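Local coordinates for protein beta-glucosidase (Chaetomella raphigera, PDB 6JXG) that probably hydrolyses terminal, non-reducing beta-D-glucosyl residues with release of beta-D-glucose, a step in the breakdown of cellulose, at residues A343-K347 with I518-S522; K348-I354 with Q407-L413. All coordinates share one frame; numbering follows the deposited sequence.

Contact 1 (A343-K347 with I518-S522); sequences ALPLK and ILYGS. With MAN (alpha-D-mannopyranose), chain E.
Pro-345 and Leu-346 run past the end of helix 511-519, the CA atoms of Pro-345 and Gly-521 being 4.9 Å apart, and one backbone bond joins the two: Leu-346 N donates to Leu-519 O (2.9 Å). It is straight, with 162° at the hydrogen, and the donor lies almost on the extension of the carbonyl bond. The peptide before Pro-345 is cis, and the pyrrolidine CB that follows presses on Gly-521 CA at 3.5 Å, tighter than usual carbon contact. Gly-521, with positive phi, is the first residue to leave the helical conformation; a CB there would run into Pro-345 CB. Its own N reaches back to Ile-518 O, a carbonyl that also receives Tyr-579 OH.

Leu-346 has the largest share of the contact. CG is anti to the carbonyl carbon (chi1 -60°), and chi2 then carries CD1 over one face of the Tyr-520 ring, 3.9 Å from the centroid and displaced toward the rim, where CZ is the nearest atom: a CH-pi contact. CD2 turns toward the mannose O-linked to Thr-431, whose C6-O6 arm is less surely placed. On the far side of the hydrogen bond, Leu-344 CD2 meets Leu-519 CD2 at 4.1 Å; the Leu-344 side chain also packs on Ala-500 and Val-502 of strand 498-503.

The example shows how a loop can be fixed to a helix end: the carbonyl of Leu-519, in the last turn, where carbonyls commonly lack a helical partner, is taken by a loop N-H, and the surrounding leucines and tyrosine probably shield that single polar link from water.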
ATOM      1  N   ALA A 343     -29.404   9.183   7.221  1.00 18.90           N
ATOM      2  CA  ALA A 343     -29.629   7.744   7.252  1.00 18.20           C
ATOM      3  C   ALA A 343     -28.689   7.087   8.282  1.00 18.27           C
ATOM      4  O   ALA A 343     -29.089   6.292   9.123  1.00 20.21           O
ATOM      5  CB  ALA A 343     -29.434   7.146   5.862  1.00 18.62           C
ATOM      6  N   LEU A 344     -27.441   7.518   8.286  1.00 17.59           N
ATOM      7  CA  LEU A 344     -26.479   7.050   9.231  1.00 16.19           C
ATOM      8  C   LEU A 344     -26.020   8.227  10.101  1.00 17.05           C
ATOM      9  O   LEU A 344     -25.987   9.388   9.671  1.00 15.06           O
ATOM     10  CB  LEU A 344     -25.273   6.435   8.484  1.00 17.46           C
ATOM     11  CG  LEU A 344     -25.464   5.078   7.773  1.00 17.00           C
ATOM     12  CD1 LEU A 344     -24.210   4.670   7.006  1.00 15.52           C
ATOM     13  CD2 LEU A 344     -25.840   3.951   8.714  1.00 18.77           C
ATOM     14  N   PRO A 345     -25.661   7.930  11.335  1.00 15.90           N
ATOM     15  CA  PRO A 345     -25.616   6.598  11.888  1.00 18.08           C
ATOM     16  C   PRO A 345     -27.008   6.041  12.233  1.00 19.15           C
ATOM     17  O   PRO A 345     -27.993   6.784  12.337  1.00 16.58           O
ATOM     18  CB  PRO A 345     -24.838   6.790  13.205  1.00 16.35           C
ATOM     19  CG  PRO A 345     -25.221   8.205  13.606  1.00 16.56           C
ATOM     20  CD  PRO A 345     -25.249   8.951  12.311  1.00 17.35           C
ATOM     21  N   LEU A 346     -27.058   4.738  12.406  1.00 20.08           N
ATOM     22  CA  LEU A 346     -28.290   4.077  12.831  1.00 20.52           C
ATOM     23  C   LEU A 346     -28.695   4.511  14.229  1.00 23.29           C
ATOM     24  O   LEU A 346     -27.858   4.820  15.066  1.00 24.34           O
ATOM     25  CB  LEU A 346     -28.094   2.573  12.874  1.00 21.66           C
ATOM     26  CG  LEU A 346     -27.705   1.803  11.597  1.00 20.45           C
ATOM     27  CD1 LEU A 346     -27.372   0.361  11.914  1.00 21.69           C
ATOM     28  CD2 LEU A 346     -28.828   1.878  10.596  1.00 22.38           C
ATOM     29  N   LYS A 347     -29.980   4.496  14.505  1.00 27.62           N
ATOM     30  CA  LYS A 347     -30.459   5.024  15.775  1.00 34.63           C
ATOM     31  C   LYS A 347     -31.743   4.302  16.182  1.00 34.81           C
ATOM     32  O   LYS A 347     -32.848   4.794  15.958  1.00 36.16           O
ATOM     33  CB  LYS A 347     -30.701   6.529  15.592  1.00 37.84           C
ATOM     34  CG  LYS A 347     -31.680   6.833  14.472  1.00 41.72           C
ATOM     35  CD  LYS A 347     -31.214   7.803  13.354  1.00 45.65           C
ATOM     36  CE  LYS A 347     -31.652   7.211  12.008  1.00 49.34           C
ATOM     37  NZ  LYS A 347     -31.921   8.028  10.784  1.00 54.13           N
ATOM     38  N   ILE A 518     -18.564   2.722  13.071  1.00 15.82           N
ATOM     39  CA  ILE A 518     -19.121   3.804  12.219  1.00 17.04           C
ATOM     40  C   ILE A 518     -20.642   3.700  12.051  1.00 15.94           C
ATOM     41  O   ILE A 518     -21.374   4.710  12.203  1.00 16.57           O
ATOM     42  CB  ILE A 518     -18.380   3.857  10.844  1.00 18.00           C
ATOM     43  CG1 ILE A 518     -17.022   4.548  11.047  1.00 21.93           C
ATOM     44  CG2 ILE A 518     -19.163   4.582   9.745  1.00 16.66           C
ATOM     45  CD1 ILE A 518     -15.954   3.563  11.124  1.00 26.89           C
ATOM     46  N   LEU A 519     -21.131   2.520  11.743  1.00 14.86           N
ATOM     47  CA  LEU A 519     -22.571   2.351  11.504  1.00 16.70           C
ATOM     48  C   LEU A 519     -23.428   2.778  12.667  1.00 16.38           C
ATOM     49  O   LEU A 519     -24.473   3.383  12.446  1.00 17.13           O
ATOM     50  CB  LEU A 519     -22.911   0.913  11.191  1.00 18.14           C
ATOM     51  CG  LEU A 519     -22.430   0.362   9.840  1.00 19.26           C
ATOM     52  CD1 LEU A 519     -22.878  -1.096   9.689  1.00 18.45           C
ATOM     53  CD2 LEU A 519     -22.865   1.203   8.667  1.00 20.50           C
ATOM     54  N   TYR A 520     -23.000   2.486  13.891  1.00 16.39           N
ATOM     55  CA  TYR A 520     -23.810   2.841  15.076  1.00 18.35           C
ATOM     56  C   TYR A 520     -23.408   4.179  15.680  1.00 19.45           C
ATOM     57  O   TYR A 520     -23.885   4.585  16.724  1.00 18.93           O
ATOM     58  CB  TYR A 520     -23.788   1.676  16.080  1.00 20.25           C
ATOM     59  CG  TYR A 520     -24.858   0.639  15.774  1.00 21.64           C
ATOM     60  CD1 TYR A 520     -26.191   0.823  16.220  1.00 24.48           C
ATOM     61  CD2 TYR A 520     -24.569  -0.504  15.021  1.00 21.60           C
ATOM     62  CE1 TYR A 520     -27.179  -0.114  15.932  1.00 25.10           C
ATOM     63  CE2 TYR A 520     -25.551  -1.426  14.698  1.00 23.90           C
ATOM     64  CZ  TYR A 520     -26.844  -1.251  15.174  1.00 24.94           C
ATOM     65  OH  TYR A 520     -27.799  -2.186  14.858  1.00 25.97           O
ATOM     66  N   GLY A 521     -22.480   4.870  15.037  1.00 17.86           N
ATOM     67  CA  GLY A 521     -22.164   6.223  15.379  1.00 18.80           C
ATOM     68  C   GLY A 521     -21.235   6.466  16.555  1.00 17.95           C
ATOM     69  O   GLY A 521     -21.164   7.594  17.021  1.00 17.47           O
ATOM     70  N   SER A 522     -20.524   5.452  17.049  1.00 19.05           N
ATOM     71  CA  SER A 522     -19.588   5.708  18.140  1.00 19.12           C
ATOM     72  C   SER A 522     -18.532   6.656  17.655  1.00 19.04           C
ATOM     73  O   SER A 522     -18.031   7.513  18.418  1.00 19.35           O
ATOM     74  CB  SER A 522     -18.959   4.413  18.725  1.00 20.54           C
ATOM     75  OG  SER A 522     -18.269   3.647  17.724  1.00 22.66           O
TER
HETATM   76  C1  MAN E 804     -33.876   1.943   9.328  1.00 23.08           C
HETATM   77  C2  MAN E 804     -35.119   2.842   9.232  1.00 28.27           C
HETATM   78  C3  MAN E 804     -34.923   4.168   8.492  1.00 29.94           C
HETATM   79  C4  MAN E 804     -33.620   4.835   8.912  1.00 30.55           C
HETATM   80  C5  MAN E 804     -32.553   3.813   8.628  1.00 27.65           C
HETATM   81  C6  MAN E 804     -31.166   4.394   8.772  1.00 28.50           C
HETATM   82  O2  MAN E 804     -35.417   3.147  10.549  1.00 29.66           O
HETATM   83  O3  MAN E 804     -36.011   4.971   8.864  1.00 34.64           O
HETATM   84  O4  MAN E 804     -33.360   6.064   8.210  1.00 34.28           O
HETATM   85  O5  MAN E 804     -32.710   2.700   9.486  1.00 25.70           O
HETATM   86  O6  MAN E 804     -30.917   4.767  10.115  1.00 30.84           O

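Contact 2 (K348-I354 with Q407-L413)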
ATOM      1  N   LYS A 348     -31.596   3.118  16.731  1.00 35.42           N
ATOM      2  CA  LYS A 348     -32.744   2.379  17.281  1.00 37.77           C
ATOM      3  C   LYS A 348     -33.796   2.005  16.290  1.00 33.20           C
ATOM      4  O   LYS A 348     -34.990   2.113  16.578  1.00 29.25           O
ATOM      5  CB  LYS A 348     -33.406   3.135  18.454  1.00 38.39           C
ATOM      6  CG  LYS A 348     -32.421   3.478  19.550  1.00 46.08           C
ATOM      7  CD  LYS A 348     -33.131   3.946  20.809  1.00 55.01           C
ATOM      8  CE  LYS A 348     -32.113   4.214  21.902  1.00 57.49           C
ATOM      9  NZ  LYS A 348     -32.471   5.457  22.628  1.00 64.07           N
ATOM     10  N   PRO A 349     -33.377   1.502  15.122  1.00 31.03           N
ATOM     11  CA  PRO A 349     -34.433   1.045  14.186  1.00 33.06           C
ATOM     12  C   PRO A 349     -35.221  -0.145  14.765  1.00 32.46           C
ATOM     13  O   PRO A 349     -34.699  -0.832  15.607  1.00 28.16           O
ATOM     14  CB  PRO A 349     -33.656   0.644  12.941  1.00 31.89           C
ATOM     15  CG  PRO A 349     -32.272   0.377  13.417  1.00 31.33           C
ATOM     16  CD  PRO A 349     -32.020   1.192  14.653  1.00 31.02           C
ATOM     17  N   ALA A 350     -36.481  -0.313  14.362  1.00 33.97           N
ATOM     18  CA  ALA A 350     -37.352  -1.355  14.931  1.00 31.09           C
ATOM     19  C   ALA A 350     -36.896  -2.691  14.359  1.00 31.16           C
ATOM     20  O   ALA A 350     -36.965  -3.714  15.013  1.00 29.54           O
ATOM     21  CB  ALA A 350     -38.811  -1.105  14.527  1.00 30.47           C
ATOM     22  N   SER A 351     -36.428  -2.663  13.111  1.00 27.12           N
ATOM     23  CA  SER A 351     -36.026  -3.884  12.430  1.00 27.58           C
ATOM     24  C   SER A 351     -34.993  -3.559  11.357  1.00 26.86           C
ATOM     25  O   SER A 351     -35.009  -2.440  10.823  1.00 23.78           O
ATOM     26  CB  SER A 351     -37.246  -4.514  11.793  1.00 26.08           C
ATOM     27  OG  SER A 351     -37.807  -3.605  10.907  1.00 28.47           O
ATOM     28  N   LEU A 352     -34.141  -4.545  11.037  1.00 23.80           N
ATOM     29  CA  LEU A 352     -33.012  -4.363  10.121  1.00 23.26           C
ATOM     30  C   LEU A 352     -32.795  -5.641   9.362  1.00 19.37           C
ATOM     31  O   LEU A 352     -32.637  -6.669   9.978  1.00 22.20           O
ATOM     32  CB  LEU A 352     -31.795  -4.099  10.991  1.00 24.50           C
ATOM     33  CG  LEU A 352     -30.737  -3.067  10.712  1.00 27.92           C
ATOM     34  CD1 LEU A 352     -31.206  -1.765  10.081  1.00 25.95           C
ATOM     35  CD2 LEU A 352     -30.022  -2.806  12.040  1.00 27.13           C
ATOM     36  N   ALA A 353     -32.893  -5.613   8.051  1.00 18.28           N
ATOM     37  CA  ALA A 353     -32.533  -6.760   7.235  1.00 18.41           C
ATOM     38  C   ALA A 353     -31.012  -6.735   6.954  1.00 20.17           C
ATOM     39  O   ALA A 353     -30.435  -5.635   6.736  1.00 15.39           O
ATOM     40  CB  ALA A 353     -33.336  -6.745   5.907  1.00 19.47           C
ATOM     41  N   ILE A 354     -30.384  -7.913   6.976  1.00 20.11           N
ATOM     42  CA  ILE A 354     -28.898  -8.056   6.782  1.00 19.31           C
ATOM     43  C   ILE A 354     -28.714  -8.992   5.590  1.00 18.28           C
ATOM     44  O   ILE A 354     -29.119 -10.183   5.648  1.00 16.11           O
ATOM     45  CB  ILE A 354     -28.194  -8.517   8.075  1.00 20.79           C
ATOM     46  CG1 ILE A 354     -28.484  -7.537   9.216  1.00 20.62           C
ATOM     47  CG2 ILE A 354     -26.687  -8.771   7.872  1.00 20.47           C
ATOM     48  CD1 ILE A 354     -27.861  -6.156   9.169  1.00 20.75           C
ATOM     49  N   GLN A 407     -30.489  -2.745  21.440  1.00 36.41           N
ATOM     50  CA  GLN A 407     -31.530  -1.748  21.100  1.00 37.72           C
ATOM     51  C   GLN A 407     -32.894  -2.376  20.785  1.00 32.46           C
ATOM     52  O   GLN A 407     -33.798  -1.706  20.368  1.00 36.09           O
ATOM     53  CB  GLN A 407     -31.071  -0.918  19.930  1.00 37.30           C
ATOM     54  CG  GLN A 407     -29.757  -0.260  20.226  1.00 42.06           C
ATOM     55  CD  GLN A 407     -29.329   0.644  19.125  1.00 41.42           C
ATOM     56  OE1 GLN A 407     -29.937   0.690  18.075  1.00 45.44           O
ATOM     57  NE2 GLN A 407     -28.279   1.384  19.369  1.00 45.24           N
ATOM     58  N   GLY A 408     -33.020  -3.670  20.979  1.00 32.93           N
ATOM     59  CA  GLY A 408     -34.255  -4.380  20.650  1.00 35.28           C
ATOM     60  C   GLY A 408     -34.642  -4.312  19.184  1.00 34.02           C
ATOM     61  O   GLY A 408     -35.810  -4.478  18.837  1.00 26.99           O
ATOM     62  N   THR A 409     -33.692  -4.098  18.286  1.00 29.75           N
ATOM     63  CA  THR A 409     -34.074  -4.180  16.881  1.00 31.19           C
ATOM     64  C   THR A 409     -34.124  -5.632  16.443  1.00 28.16           C
ATOM     65  O   THR A 409     -33.318  -6.426  16.825  1.00 28.70           O
ATOM     66  CB  THR A 409     -33.273  -3.283  15.883  1.00 32.69           C
ATOM     67  OG1 THR A 409     -32.650  -4.026  14.816  1.00 33.47           O
ATOM     68  CG2 THR A 409     -32.398  -2.377  16.536  1.00 27.77           C
ATOM     69  N   LYS A 410     -35.086  -5.945  15.606  1.00 25.94           N
ATOM     70  CA  LYS A 410     -35.260  -7.269  15.110  1.00 29.96           C
ATOM     71  C   LYS A 410     -34.390  -7.413  13.856  1.00 27.75           C
ATOM     72  O   LYS A 410     -34.357  -6.492  13.024  1.00 25.72           O
ATOM     73  CB  LYS A 410     -36.740  -7.439  14.764  1.00 34.05           C
ATOM     74  CG  LYS A 410     -37.208  -8.869  14.566  1.00 41.53           C
ATOM     75  CD  LYS A 410     -37.333  -9.205  13.086  1.00 49.35           C
ATOM     76  CE  LYS A 410     -37.633 -10.674  12.851  1.00 56.77           C
ATOM     77  NZ  LYS A 410     -36.662 -11.589  13.533  1.00 58.82           N
ATOM     78  N   LEU A 411     -33.729  -8.559  13.689  1.00 23.82           N
ATOM     79  CA  LEU A 411     -32.921  -8.806  12.497  1.00 22.94           C
ATOM     80  C   LEU A 411     -33.521  -9.829  11.564  1.00 24.55           C
ATOM     81  O   LEU A 411     -33.900 -10.893  11.987  1.00 25.40           O
ATOM     82  CB  LEU A 411     -31.511  -9.233  12.894  1.00 27.26           C
ATOM     83  CG  LEU A 411     -30.710  -8.288  13.790  1.00 26.55           C
ATOM     84  CD1 LEU A 411     -29.505  -9.027  14.314  1.00 27.98           C
ATOM     85  CD2 LEU A 411     -30.263  -7.040  13.069  1.00 28.73           C
ATOM     86  N   VAL A 412     -33.621  -9.461  10.294  1.00 22.21           N
ATOM     87  CA  VAL A 412     -34.043 -10.302   9.236  1.00 22.45           C
ATOM     88  C   VAL A 412     -32.857 -10.667   8.311  1.00 23.06           C
ATOM     89  O   VAL A 412     -32.314  -9.823   7.518  1.00 23.74           O
ATOM     90  CB  VAL A 412     -35.138  -9.596   8.399  1.00 22.55           C
ATOM     91  CG1 VAL A 412     -35.694 -10.577   7.357  1.00 21.89           C
ATOM     92  CG2 VAL A 412     -36.246  -9.073   9.293  1.00 23.86           C
ATOM     93  N   LEU A 413     -32.463 -11.942   8.377  1.00 23.07           N
ATOM     94  CA  LEU A 413     -31.222 -12.385   7.766  1.00 22.76           C
ATOM     95  C   LEU A 413     -31.429 -12.969   6.391  1.00 23.25           C
ATOM     96  O   LEU A 413     -32.279 -13.859   6.175  1.00 23.74           O
ATOM     97  CB  LEU A 413     -30.533 -13.376   8.688  1.00 25.97           C
ATOM     98  CG  LEU A 413     -30.236 -12.911  10.115  1.00 25.54           C
ATOM     99  CD1 LEU A 413     -29.496 -13.981  10.886  1.00 27.94           C
ATOM    100  CD2 LEU A 413     -29.435 -11.615  10.069  1.00 28.25           C
TER
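Leu-411 shows how a residue of an edge strand leans on its neighbour. Its CB lies 4.0 Å from Leu-352 O; CG, set beside the backbone N (chi1 -57°), turns the branch inward, and CD2 ends against Leu-352 CB (3.9 Å) and Ile-354 CG1 (4.3 Å). The residue also touches Ala-404 of helix 396-406, which packs on the face carrying Leu-352, Ile-354, Leu-411 and Leu-413. Beneath this layer the backbones pair in parallel: Lys-410 N donates to Ala-350 O, Leu-352 N to Lys-410 O, Val-412 N to Leu-352 O and Ile-354 N to Val-412 O. Strand 351-355, helix 396-406 and strand 410-414 thus form a beta-alpha-beta crossover at the edge of the six-stranded sheet of the family 3 C-terminal domain. The helix ends in a Schellman motif with Gly-408 as its C-prime residue. Just after it, Thr-409 packs against Pro-349, Leu-352 and Ala-404, though its side chain is strained in the model and its rotation is less sure. A glycine in its place would probably open a gap between these three. On the opposite face, Ala-353 CB meets Val-412 CB at 4.2 Å, while Ser-351 OG is hydrogen-bonded to Glu-430 N.

How the contacts relate
From the N terminus, the chain leaves strand 335-339, passes through the loop 343-347 and enters strand 351-355. Contact 2 closes first: 52 residues, including helix 396-406, intervene before 407-413 comes back beside 348-354 and forms the sheet's edge. Contact 1 closes much later, when the end of helix 511-519 returns to the loop after 170 residues, so the smaller loop nests within the larger one. The two meet at their border, where Tyr-520 touches both Gln-407 and Leu-352, and Leu-346 packs on Leu-352. Together they join the edge strand pair and the loop before it to the end of helix 511-519; Tyr-520 also packs on helix 396-406.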